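Long-range contacts in glucoamylase (PDB 1LF9), which hydrolyses terminal alpha-1,4-linked glucose residues from the non-reducing ends of glucan chains, releasing beta-D-glucose: residues E29-S34 against D71-K76; I531-F536 against Y574-D579; H338-R343 against T382-K387. One frame throughout, in Å; residues are numbered along the deposited sequence.

Overall arrangement
Following the chain from its N terminus, contact 1 closes first: it joins the loop before strand 39-41 to strand 70-80 of the seven-stranded antiparallel sheet, within the N-terminal beta-rich part. Contact 3 comes next, returning the loop after helix 358-375 to the approach of helix 342-355 and so closing a largely helical excursion. Contact 2 closes last, packing the loop before helix 538-541 against the turn after strand 570-573. The three follow one another in series, with none nesting or crossing. Contacts 2 and 3 share the family 15 catalytic region, their centres 26 Å apart, and both touch AC1. Contact 1 does not touch contact 3, although their nearest atoms are about 7 Å apart.

Contact 1 of 3, residues E29-S34 against D71-K76; sequences EDTWAS and DVKEIK
Lys73 places its CG anti to the backbone N (chi1 177°) and then runs extended, while Asp30 also sends CG anti to its N, though well off 180° (chi1 -151°), and brings its carboxylate from the opposing direction, so that the two charged ends meet. The salt bridge is Lys73 NZ to Asp30 OD1 at 3.0 Å, on the syn side and 19° out of the carboxylate plane. Asp30 OD1 also accepts Thr31 N at 2.7 Å from above that plane, and both donors approach from one face. Two bonds thus grip OD1, and His158 binds OD2, which fixes the carboxylate's rotation. The lysine's aliphatic part is packed as well: Lys73 CD lies 3.3 Å from Thr31 O. A water joins Lys73 NZ to Thr31 OG1. Lys73 sits where strand 70-80 turns a corner, and with Glu74 it faces Asp156 as a classic beta bulge in the antiparallel sheet of the N-terminal domain; the loop 29-34 is therefore fastened at the irregularity of the strand. Beyond it, the Trp32 ring presents its edge to Val72 O, with Trp32 CZ3 3.9 Å from Val72 O, and its NE1 bonds to Asp332 O. Ala33 CB rests 3.7 Å from Lys73 O.

Contact 2 of 3, residues I531-F536 against Y574-D579; sequences IVDPSF and YRYNHD. With AC1 (4,6-dideoxy-4-{[(1S,4R,5S,6S)-4,5,6-trihydroxy-3-(hydroxymethyl)cyclohex-2-en-1-yl]amino}-alpha-D-glucopyranose), chain C.
This contact lies beside the active site of a family 15 glucoamylase, where Arg575 binds the acarbose-type inhibitor unit AC1 and the side chain of Asp533 lies about 5 Å from that of Glu435, the probable proton acceptor. Across the two segments, Asn577 OD1 accepts Val532 N at 3.1 Å, in the carbonyl plane and on a lone pair, with an N-H...O angle of 144°. Aliphatic groups of Ile531 and Val532 touch the same amide: Ile531 CG2 packs against OD1, and Val532 CG2 comes to 3.3 Å from Asn577 ND2, the side chains of Val532 and Asn577 crossing at about a right angle. Ile531 CG2 also lies 3.9 Å from Tyr576 CB, and Ile531 CD1 meets the edge of the His578 ring. The backbones add C-H...O contacts, Tyr576 CA to Val532 O at 3.3 Å and Asp533 CA to Arg575 O at 3.5 Å. Asp533 holds its OD1 in an Asx turn, accepting both Ser535 N and Ser535 OG from one face of the carboxylate. In 574-579, a type II turn from Tyr576 to Asp579 brings the Asp579 carboxylate back to Arg575, which grips it side-on: Arg575 NE reaches Asp579 OD2 at 2.8 Å and NH1 reaches OD1, both near the guanidinium plane. Glu439 is a second acidic partner of NH1. Arg575 NH2 is directed at the inhibitor, and its bond to AC1 O3, 2.8 Å long, is almost straight at 176°. The chemistry implies a guanidinium held in a fixed orientation by its acidic neighbours, whose negative charges would probably stabilise its positive one, while one N-H of NH2 is kept aimed at O3 of the inhibitor.

Contact 3 of 3, residues H338-R343 against T382-K387; sequences HLVWSR and TWISGK. With AC1 (4,6-dideoxy-4-{[(1S,4R,5S,6S)-4,5,6-trihydroxy-3-(hydroxymethyl)cyclohex-2-en-1-yl]amino}-alpha-D-glucopyranose), chain C.
Leu339 CD1 lies over one face of the Trp383 indole, a CH-pi contact at 4.2 Å from the centroid of the six-membered ring and 22° off its normal. The methyl is offset toward the rim, with CE3 as its nearest ring atom, and Tyr389 meets the same indole with its plane inclined at about 60°. A second indole, that of Trp341, turns one face to the inhibitor: AC1 C6B sits 3.5 Å above the plane and over its centre, and AC1 O4 lies over the same face beside CD1, while at the ring's edge NE1 bonds to Glu438, the probable proton donor. Were Trp341 an alanine, the hydroxymethyl carbon C6B would probably lose its flat platform and Glu438 OE2 this N-H partner. Arg343, bent at chi3 (41°), brings its guanidinium edge to the hydroxylated cyclohexene ring of AC1, where Arg343 NH2 bonds AC1 O4 at 2.7 Å and NE makes weak bonds to O4 and O3B. Trp341 and Arg343 thus line the sugar pocket of the catalytic domain, in family 15 an (alpha/alpha)6 barrel. Beside them the backbones form a single antiparallel bridge, a hydrogen-bonded pair: Val340 N donates to Thr382 O at 2.8 Å, and Thr382 N returns a bond to Val340 O at 3.0 Å. A water donates to Val340 O and also bonds Thr382 OG1. Val340 CG2 packs against Ile384 CG2, 4.3 Å apart. Residues 382-387 include a type I turn from Trp383 to Gly386. Trp341 is the N-cap of helix 342-355, Val340 and Thr382 both lean on Tyr367 of helix 358-375, and helix 395-407 touches Trp341, Ser342 and Arg343, so the bridge joins the start of one helix to the loop leaving the next.

Contact 1 of 3, residues E29-S34 against D71-K76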
loop_
_atom_site.group_PDB
_atom_site.type_symbol
_atom_site.label_atom_id
_atom_site.label_comp_id
_atom_site.label_asym_id
_atom_site.label_seq_id
_atom_site.Cartn_x
_atom_site.Cartn_y
_atom_site.Cartn_z
ATOM N N GLU A 29 17.798 16.674 -9.461
ATOM C CA GLU A 29 17.089 15.938 -8.419
ATOM C C GLU A 29 15.844 15.281 -9.004
ATOM O O GLU A 29 15.139 15.878 -9.821
ATOM C CB GLU A 29 16.671 16.867 -7.281
ATOM C CG GLU A 29 17.811 17.297 -6.373
ATOM C CD GLU A 29 17.339 18.176 -5.224
ATOM O OE1 GLU A 29 18.172 18.523 -4.357
ATOM O OE2 GLU A 29 16.134 18.519 -5.190
ATOM N N ASP A 30 15.580 14.048 -8.579
ATOM C CA ASP A 30 14.428 13.290 -9.057
ATOM C C ASP A 30 13.402 13.126 -7.930
ATOM O O ASP A 30 13.561 13.670 -6.836
ATOM C CB ASP A 30 14.887 11.911 -9.544
ATOM C CG ASP A 30 14.003 11.342 -10.636
ATOM O OD1 ASP A 30 12.874 11.847 -10.842
ATOM O OD2 ASP A 30 14.447 10.375 -11.290
ATOM N N THR A 31 12.350 12.368 -8.204
ATOM C CA THR A 31 11.297 12.129 -7.226
ATOM C C THR A 31 10.908 10.665 -7.304
ATOM O O THR A 31 11.537 9.883 -8.015
ATOM C CB THR A 31 10.033 12.937 -7.548
ATOM O OG1 THR A 31 9.511 12.499 -8.806
ATOM C CG2 THR A 31 10.342 14.415 -7.629
ATOM N N TRP A 32 9.877 10.288 -6.559
ATOM C CA TRP A 32 9.407 8.918 -6.626
ATOM C C TRP A 32 8.239 8.924 -7.605
ATOM O O TRP A 32 7.948 9.956 -8.220
ATOM C CB TRP A 32 8.987 8.414 -5.247
ATOM C CG TRP A 32 10.169 8.092 -4.386
ATOM C CD1 TRP A 32 10.680 8.848 -3.375
ATOM C CD2 TRP A 32 11.023 6.945 -4.503
ATOM N NE1 TRP A 32 11.803 8.245 -2.851
ATOM C CE2 TRP A 32 12.035 7.076 -3.526
ATOM C CE3 TRP A 32 11.033 5.820 -5.342
ATOM C CZ2 TRP A 32 13.046 6.125 -3.360
ATOM C CZ3 TRP A 32 12.041 4.872 -5.179
ATOM C CH2 TRP A 32 13.034 5.033 -4.193
ATOM N N ALA A 33 7.577 7.786 -7.764
ATOM C CA ALA A 33 6.460 7.712 -8.700
ATOM C C ALA A 33 5.103 8.065 -8.095
ATOM O O ALA A 33 4.952 8.197 -6.880
ATOM C CB ALA A 33 6.400 6.315 -9.330
ATOM N N SER A 34 4.122 8.224 -8.970
ATOM C CA SER A 34 2.763 8.522 -8.561
ATOM C C SER A 34 2.298 7.333 -7.722
ATOM O O SER A 34 2.538 6.173 -8.088
ATOM C CB SER A 34 1.873 8.670 -9.799
ATOM O OG SER A 34 0.494 8.745 -9.457
ATOM N N ASP A 71 13.992 0.069 -5.500
ATOM C CA ASP A 71 15.222 0.246 -6.247
ATOM C C ASP A 71 15.002 0.918 -7.574
ATOM O O ASP A 71 15.959 1.230 -8.279
ATOM C CB ASP A 71 15.877 -1.109 -6.495
ATOM C CG ASP A 71 16.110 -1.875 -5.224
ATOM O OD1 ASP A 71 15.564 -2.992 -5.103
ATOM O OD2 ASP A 71 16.838 -1.361 -4.347
ATOM N N VAL A 72 13.743 1.142 -7.919
ATOM C CA VAL A 72 13.431 1.753 -9.202
ATOM C C VAL A 72 12.298 2.757 -9.102
ATOM O O VAL A 72 11.404 2.627 -8.263
ATOM C CB VAL A 72 13.028 0.673 -10.238
ATOM C CG1 VAL A 72 12.792 1.306 -11.591
ATOM C CG2 VAL A 72 14.103 -0.396 -10.323
ATOM N N LYS A 73 12.341 3.767 -9.960
ATOM C CA LYS A 73 11.295 4.773 -9.983
ATOM C C LYS A 73 10.357 4.477 -11.146
ATOM O O LYS A 73 9.145 4.375 -10.967
ATOM C CB LYS A 73 11.874 6.174 -10.172
ATOM C CG LYS A 73 10.782 7.227 -10.271
ATOM C CD LYS A 73 11.222 8.464 -11.022
ATOM C CE LYS A 73 10.045 9.424 -11.209
ATOM N NZ LYS A 73 10.406 10.626 -12.014
ATOM N N GLU A 74 10.944 4.345 -12.335
ATOM C CA GLU A 74 10.207 4.085 -13.567
ATOM C C GLU A 74 10.980 3.238 -14.573
ATOM O O GLU A 74 12.208 3.109 -14.519
ATOM C CB GLU A 74 9.916 5.372 -14.329
ATOM C CG GLU A 74 9.019 6.390 -13.719
ATOM C CD GLU A 74 8.750 7.491 -14.717
ATOM O OE1 GLU A 74 9.735 8.045 -15.254
ATOM O OE2 GLU A 74 7.566 7.790 -14.978
ATOM N N ILE A 75 10.215 2.723 -15.529
ATOM C CA ILE A 75 10.696 1.948 -16.660
ATOM C C ILE A 75 9.591 2.228 -17.667
ATOM O O ILE A 75 8.558 1.566 -17.658
ATOM C CB ILE A 75 10.764 0.434 -16.374
ATOM C CG1 ILE A 75 11.879 0.136 -15.374
ATOM C CG2 ILE A 75 11.053 -0.313 -17.667
ATOM C CD1 ILE A 75 12.006 -1.328 -15.008
ATOM N N LYS A 76 9.803 3.237 -18.508
ATOM C CA LYS A 76 8.806 3.641 -19.497
ATOM C C LYS A 76 9.367 3.758 -20.916
ATOM O O LYS A 76 10.579 3.737 -21.123
ATOM C CB LYS A 76 8.201 4.985 -19.092
ATOM C CG LYS A 76 9.238 6.101 -18.988
ATOM C CD LYS A 76 8.608 7.461 -18.752
ATOM C CE LYS A 76 9.671 8.550 -18.690
ATOM N NZ LYS A 76 9.104 9.875 -18.313
HETATM O O HOH W 1 8.744 13.160 -11.152
#

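Contact 2 of 3, residues I531-F536 against Y574-D579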
loop_
_atom_site.group_PDB
_atom_site.type_symbol
_atom_site.label_atom_id
_atom_site.label_comp_id
_atom_site.label_asym_id
_atom_site.label_seq_id
_atom_site.Cartn_x
_atom_site.Cartn_y
_atom_site.Cartn_z
ATOM N N ILE A 531 -15.155 18.753 16.904
ATOM C CA ILE A 531 -14.661 17.694 16.030
ATOM C C ILE A 531 -15.259 16.306 16.209
ATOM O O ILE A 531 -15.189 15.716 17.290
ATOM C CB ILE A 531 -13.133 17.574 16.156
ATOM C CG1 ILE A 531 -12.502 18.973 16.155
ATOM C CG2 ILE A 531 -12.580 16.747 15.004
ATOM C CD1 ILE A 531 -12.774 19.783 14.890
ATOM N N VAL A 532 -15.849 15.795 15.131
ATOM C CA VAL A 532 -16.435 14.468 15.131
ATOM C C VAL A 532 -15.615 13.582 14.207
ATOM O O VAL A 532 -14.936 14.068 13.304
ATOM C CB VAL A 532 -17.907 14.495 14.696
ATOM C CG1 VAL A 532 -18.736 15.161 15.787
ATOM C CG2 VAL A 532 -18.056 15.221 13.349
ATOM N N ASP A 533 -15.695 12.276 14.424
ATOM C CA ASP A 533 -14.886 11.319 13.668
ATOM C C ASP A 533 -15.667 10.006 13.560
ATOM O O ASP A 533 -16.140 9.476 14.564
ATOM C CB ASP A 533 -13.582 11.119 14.457
ATOM C CG ASP A 533 -12.549 10.286 13.720
ATOM O OD1 ASP A 533 -12.916 9.258 13.123
ATOM O OD2 ASP A 533 -11.354 10.657 13.760
ATOM N N PRO A 534 -15.823 9.461 12.343
ATOM C CA PRO A 534 -16.572 8.202 12.228
ATOM C C PRO A 534 -15.904 7.023 12.949
ATOM O O PRO A 534 -16.490 5.948 13.101
ATOM C CB PRO A 534 -16.684 7.994 10.715
ATOM C CG PRO A 534 -15.500 8.729 10.175
ATOM C CD PRO A 534 -15.443 9.973 11.017
ATOM N N SER A 535 -14.687 7.244 13.423
ATOM C CA SER A 535 -13.967 6.201 14.128
ATOM C C SER A 535 -14.716 5.757 15.386
ATOM O O SER A 535 -14.394 4.722 15.964
ATOM C CB SER A 535 -12.563 6.690 14.509
ATOM O OG SER A 535 -11.776 6.953 13.353
ATOM N N PHE A 536 -15.713 6.528 15.811
ATOM C CA PHE A 536 -16.446 6.150 17.006
ATOM C C PHE A 536 -17.166 4.842 16.745
ATOM O O PHE A 536 -17.477 4.102 17.682
ATOM C CB PHE A 536 -17.461 7.225 17.406
ATOM C CG PHE A 536 -18.705 7.232 16.562
ATOM C CD1 PHE A 536 -18.696 7.778 15.283
ATOM C CD2 PHE A 536 -19.885 6.674 17.044
ATOM C CE1 PHE A 536 -19.849 7.770 14.491
ATOM C CE2 PHE A 536 -21.046 6.659 16.263
ATOM C CZ PHE A 536 -21.029 7.207 14.985
ATOM N N TYR A 574 -15.179 11.752 5.564
ATOM C CA TYR A 574 -13.877 12.350 5.843
ATOM C C TYR A 574 -13.511 11.715 7.180
ATOM O O TYR A 574 -14.388 11.209 7.882
ATOM C CB TYR A 574 -13.998 13.864 6.070
ATOM C CG TYR A 574 -14.272 14.692 4.839
ATOM C CD1 TYR A 574 -13.250 15.007 3.951
ATOM C CD2 TYR A 574 -15.558 15.177 4.569
ATOM C CE1 TYR A 574 -13.486 15.782 2.826
ATOM C CE2 TYR A 574 -15.809 15.957 3.437
ATOM C CZ TYR A 574 -14.765 16.252 2.572
ATOM O OH TYR A 574 -14.990 17.006 1.446
ATOM N N ARG A 575 -12.235 11.749 7.540
ATOM C CA ARG A 575 -11.809 11.187 8.807
ATOM C C ARG A 575 -12.333 12.040 9.962
ATOM O O ARG A 575 -12.642 11.526 11.039
ATOM C CB ARG A 575 -10.286 11.105 8.859
ATOM C CG ARG A 575 -9.690 10.266 7.750
ATOM C CD ARG A 575 -8.216 10.022 7.994
ATOM N NE ARG A 575 -7.480 11.262 8.160
ATOM C CZ ARG A 575 -6.205 11.342 8.523
ATOM N NH1 ARG A 575 -5.618 12.505 8.651
ATOM N NH2 ARG A 575 -5.508 10.257 8.757
ATOM N N TYR A 576 -12.441 13.343 9.719
ATOM C CA TYR A 576 -12.942 14.297 10.712
ATOM C C TYR A 576 -12.970 15.688 10.086
ATOM O O TYR A 576 -12.268 15.945 9.110
ATOM C CB TYR A 576 -12.057 14.293 11.978
ATOM C CG TYR A 576 -10.587 14.564 11.730
ATOM C CD1 TYR A 576 -10.100 15.868 11.642
ATOM C CD2 TYR A 576 -9.695 13.514 11.526
ATOM C CE1 TYR A 576 -8.760 16.121 11.352
ATOM C CE2 TYR A 576 -8.353 13.757 11.231
ATOM C CZ TYR A 576 -7.891 15.061 11.146
ATOM O OH TYR A 576 -6.561 15.295 10.850
ATOM N N ASN A 577 -13.784 16.579 10.641
ATOM C CA ASN A 577 -13.882 17.925 10.108
ATOM C C ASN A 577 -12.569 18.680 10.264
ATOM O O ASN A 577 -11.943 18.646 11.328
ATOM C CB ASN A 577 -15.014 18.712 10.793
ATOM C CG ASN A 577 -15.478 18.079 12.097
ATOM O OD1 ASN A 577 -14.680 17.621 12.902
ATOM N ND2 ASN A 577 -16.782 18.061 12.308
ATOM N N HIS A 578 -12.160 19.348 9.185
ATOM C CA HIS A 578 -10.939 20.157 9.130
ATOM C C HIS A 578 -9.664 19.354 8.887
ATOM O O HIS A 578 -8.552 19.872 9.015
ATOM C CB HIS A 578 -10.814 21.008 10.401
ATOM C CG HIS A 578 -12.014 21.868 10.658
ATOM N ND1 HIS A 578 -12.399 22.881 9.803
ATOM C CD2 HIS A 578 -12.957 21.819 11.629
ATOM C CE1 HIS A 578 -13.530 23.412 10.232
ATOM N NE2 HIS A 578 -13.891 22.787 11.338
ATOM N N ASP A 579 -9.830 18.090 8.514
ATOM C CA ASP A 579 -8.695 17.226 8.220
ATOM C C ASP A 579 -7.892 17.903 7.111
ATOM O O ASP A 579 -8.471 18.396 6.147
ATOM C CB ASP A 579 -9.207 15.862 7.750
ATOM C CG ASP A 579 -8.093 14.860 7.515
ATOM O OD1 ASP A 579 -6.901 15.190 7.733
ATOM O OD2 ASP A 579 -8.419 13.725 7.111
HETATM C C1 AC1 C . 0.559 11.584 8.547
HETATM O O2 AC1 C . -1.320 12.753 9.515
HETATM C C2 AC1 C . -0.973 11.599 8.748
HETATM C C4A AC1 C . -2.690 4.137 9.241
HETATM C C3 AC1 C . -1.452 10.281 9.430
HETATM O O3 AC1 C . -2.875 10.347 9.594
HETATM C C4 AC1 C . -1.049 9.090 8.528
HETATM N N4A AC1 C . -1.514 7.799 9.128
HETATM C C5 AC1 C . 0.549 9.095 8.389
HETATM O O5 AC1 C . 0.987 10.399 7.794
HETATM C C6 AC1 C . 1.091 7.990 7.507
HETATM C C1B AC1 C . -2.407 7.033 8.193
HETATM C C2B AC1 C . -3.706 6.537 8.904
HETATM O O2B AC1 C . -4.325 7.659 9.492
HETATM C C3B AC1 C . -3.400 5.404 9.921
HETATM O O3B AC1 C . -4.585 4.970 10.540
HETATM O O4 AC1 C . -1.987 3.479 10.278
HETATM C C5B AC1 C . -1.773 4.517 8.028
HETATM C C7B AC1 C . -1.646 5.841 7.572
HETATM C C6B AC1 C . -1.003 3.407 7.317
HETATM O O6B AC1 C . -1.830 2.835 6.290
#

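Contact 3 of 3, residues H338-R343 against T382-K387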
loop_
_atom_site.group_PDB
_atom_site.type_symbol
_atom_site.label_atom_id
_atom_site.label_comp_id
_atom_site.label_asym_id
_atom_site.label_seq_id
_atom_site.Cartn_x
_atom_site.Cartn_y
_atom_site.Cartn_z
ATOM N N HIS A 338 5.286 1.583 2.720
ATOM C CA HIS A 338 5.805 0.225 2.728
ATOM C C HIS A 338 6.569 0.032 4.037
ATOM O O HIS A 338 7.780 -0.197 4.072
ATOM C CB HIS A 338 6.666 -0.058 1.485
ATOM C CG HIS A 338 7.780 0.916 1.267
ATOM N ND1 HIS A 338 8.924 0.927 2.037
ATOM C CD2 HIS A 338 7.932 1.899 0.349
ATOM C CE1 HIS A 338 9.734 1.876 1.602
ATOM N NE2 HIS A 338 9.156 2.481 0.578
ATOM N N LEU A 339 5.799 0.165 5.113
ATOM C CA LEU A 339 6.244 0.030 6.491
ATOM C C LEU A 339 5.169 -0.808 7.181
ATOM O O LEU A 339 4.067 -0.975 6.653
ATOM C CB LEU A 339 6.320 1.404 7.152
ATOM C CG LEU A 339 7.653 2.145 7.292
ATOM C CD1 LEU A 339 8.635 1.734 6.202
ATOM C CD2 LEU A 339 7.371 3.644 7.253
ATOM N N VAL A 340 5.476 -1.322 8.363
ATOM C CA VAL A 340 4.516 -2.143 9.078
ATOM C C VAL A 340 3.839 -1.433 10.242
ATOM O O VAL A 340 4.499 -0.985 11.175
ATOM C CB VAL A 340 5.176 -3.432 9.622
ATOM C CG1 VAL A 340 4.129 -4.288 10.345
ATOM C CG2 VAL A 340 5.816 -4.217 8.481
ATOM N N TRP A 341 2.517 -1.331 10.167
ATOM C CA TRP A 341 1.716 -0.726 11.234
ATOM C C TRP A 341 0.905 -1.864 11.851
ATOM O O TRP A 341 0.251 -2.633 11.140
ATOM C CB TRP A 341 0.720 0.296 10.691
ATOM C CG TRP A 341 1.192 1.706 10.536
ATOM C CD1 TRP A 341 0.993 2.738 11.412
ATOM C CD2 TRP A 341 1.795 2.282 9.372
ATOM N NE1 TRP A 341 1.415 3.921 10.858
ATOM C CE2 TRP A 341 1.911 3.672 9.607
ATOM C CE3 TRP A 341 2.242 1.759 8.152
ATOM C CZ2 TRP A 341 2.456 4.552 8.662
ATOM C CZ3 TRP A 341 2.785 2.631 7.209
ATOM C CH2 TRP A 341 2.886 4.015 7.473
ATOM N N SER A 342 0.953 -1.955 13.173
ATOM C CA SER A 342 0.224 -2.961 13.914
ATOM C C SER A 342 -1.277 -2.889 13.599
ATOM O O SER A 342 -1.944 -3.910 13.461
ATOM C CB SER A 342 0.470 -2.735 15.405
ATOM O OG SER A 342 -0.525 -3.357 16.198
ATOM N N ARG A 343 -1.802 -1.672 13.488
ATOM C CA ARG A 343 -3.217 -1.488 13.191
ATOM C C ARG A 343 -3.578 -2.066 11.827
ATOM O O ARG A 343 -4.456 -2.925 11.724
ATOM C CB ARG A 343 -3.578 0.005 13.246
ATOM C CG ARG A 343 -4.979 0.349 12.728
ATOM C CD ARG A 343 -5.287 1.851 12.864
ATOM N NE ARG A 343 -4.131 2.660 12.497
ATOM C CZ ARG A 343 -3.267 3.187 13.364
ATOM N NH1 ARG A 343 -3.427 3.016 14.670
ATOM N NH2 ARG A 343 -2.204 3.839 12.918
ATOM N N THR A 382 7.069 0.298 12.025
ATOM C CA THR A 382 8.455 -0.147 11.929
ATOM C C THR A 382 8.803 -0.606 10.537
ATOM O O THR A 382 7.919 -0.888 9.731
ATOM C CB THR A 382 8.720 -1.369 12.831
ATOM O OG1 THR A 382 7.918 -2.467 12.372
ATOM C CG2 THR A 382 8.377 -1.077 14.273
ATOM N N TRP A 383 10.100 -0.693 10.265
ATOM C CA TRP A 383 10.562 -1.194 8.983
ATOM C C TRP A 383 10.280 -2.682 9.102
ATOM O O TRP A 383 9.957 -3.161 10.189
ATOM C CB TRP A 383 12.064 -0.960 8.807
ATOM C CG TRP A 383 12.449 0.477 8.660
ATOM C CD1 TRP A 383 12.729 1.361 9.662
ATOM C CD2 TRP A 383 12.609 1.199 7.431
ATOM N NE1 TRP A 383 13.060 2.589 9.133
ATOM C CE2 TRP A 383 12.994 2.515 7.766
ATOM C CE3 TRP A 383 12.463 0.858 6.078
ATOM C CZ2 TRP A 383 13.238 3.496 6.796
ATOM C CZ3 TRP A 383 12.707 1.837 5.108
ATOM C CH2 TRP A 383 13.090 3.140 5.478
ATOM N N ILE A 384 10.397 -3.427 8.012
ATOM C CA ILE A 384 10.116 -4.856 8.097
ATOM C C ILE A 384 11.052 -5.549 9.088
ATOM O O ILE A 384 10.722 -6.598 9.650
ATOM C CB ILE A 384 10.212 -5.537 6.710
ATOM C CG1 ILE A 384 11.565 -5.248 6.078
ATOM C CG2 ILE A 384 9.085 -5.032 5.798
ATOM C CD1 ILE A 384 11.777 -5.994 4.791
ATOM N N SER A 385 12.215 -4.949 9.319
ATOM C CA SER A 385 13.188 -5.512 10.250
ATOM C C SER A 385 12.656 -5.474 11.678
ATOM O O SER A 385 13.136 -6.200 12.549
ATOM C CB SER A 385 14.492 -4.719 10.187
ATOM O OG SER A 385 14.293 -3.391 10.646
ATOM N N GLY A 386 11.660 -4.625 11.913
ATOM C CA GLY A 386 11.100 -4.493 13.245
ATOM C C GLY A 386 11.620 -3.221 13.889
ATOM O O GLY A 386 11.184 -2.834 14.973
ATOM N N LYS A 387 12.565 -2.568 13.223
ATOM C CA LYS A 387 13.125 -1.322 13.735
ATOM C C LYS A 387 12.058 -0.238 13.603
ATOM O O LYS A 387 11.473 -0.055 12.532
ATOM C CB LYS A 387 14.376 -0.919 12.936
ATOM C CG LYS A 387 15.014 0.391 13.409
ATOM C CD LYS A 387 16.328 0.728 12.684
ATOM C CE LYS A 387 16.128 1.166 11.228
ATOM N NZ LYS A 387 15.812 0.032 10.308
HETATM C C1 AC1 C . 0.559 11.584 8.547
HETATM O O2 AC1 C . -1.320 12.753 9.515
HETATM C C2 AC1 C . -0.973 11.599 8.748
HETATM C C4A AC1 C . -2.690 4.137 9.241
HETATM C C3 AC1 C . -1.452 10.281 9.430
HETATM O O3 AC1 C . -2.875 10.347 9.594
HETATM C C4 AC1 C . -1.049 9.090 8.528
HETATM N N4A AC1 C . -1.514 7.799 9.128
HETATM C C5 AC1 C . 0.549 9.095 8.389
HETATM O O5 AC1 C . 0.987 10.399 7.794
HETATM C C6 AC1 C . 1.091 7.990 7.507
HETATM C C1B AC1 C . -2.407 7.033 8.193
HETATM C C2B AC1 C . -3.706 6.537 8.904
HETATM O O2B AC1 C . -4.325 7.659 9.492
HETATM C C3B AC1 C . -3.400 5.404 9.921
HETATM O O3B AC1 C . -4.585 4.970 10.540
HETATM O O4 AC1 C . -1.987 3.479 10.278
HETATM C C5B AC1 C . -1.773 4.517 8.028
HETATM C C7B AC1 C . -1.646 5.841 7.572
HETATM C C6B AC1 C . -1.003 3.407 7.317
HETATM O O6B AC1 C . -1.830 2.835 6.290
HETATM O O HOH W 2 5.066 -2.480 13.413
#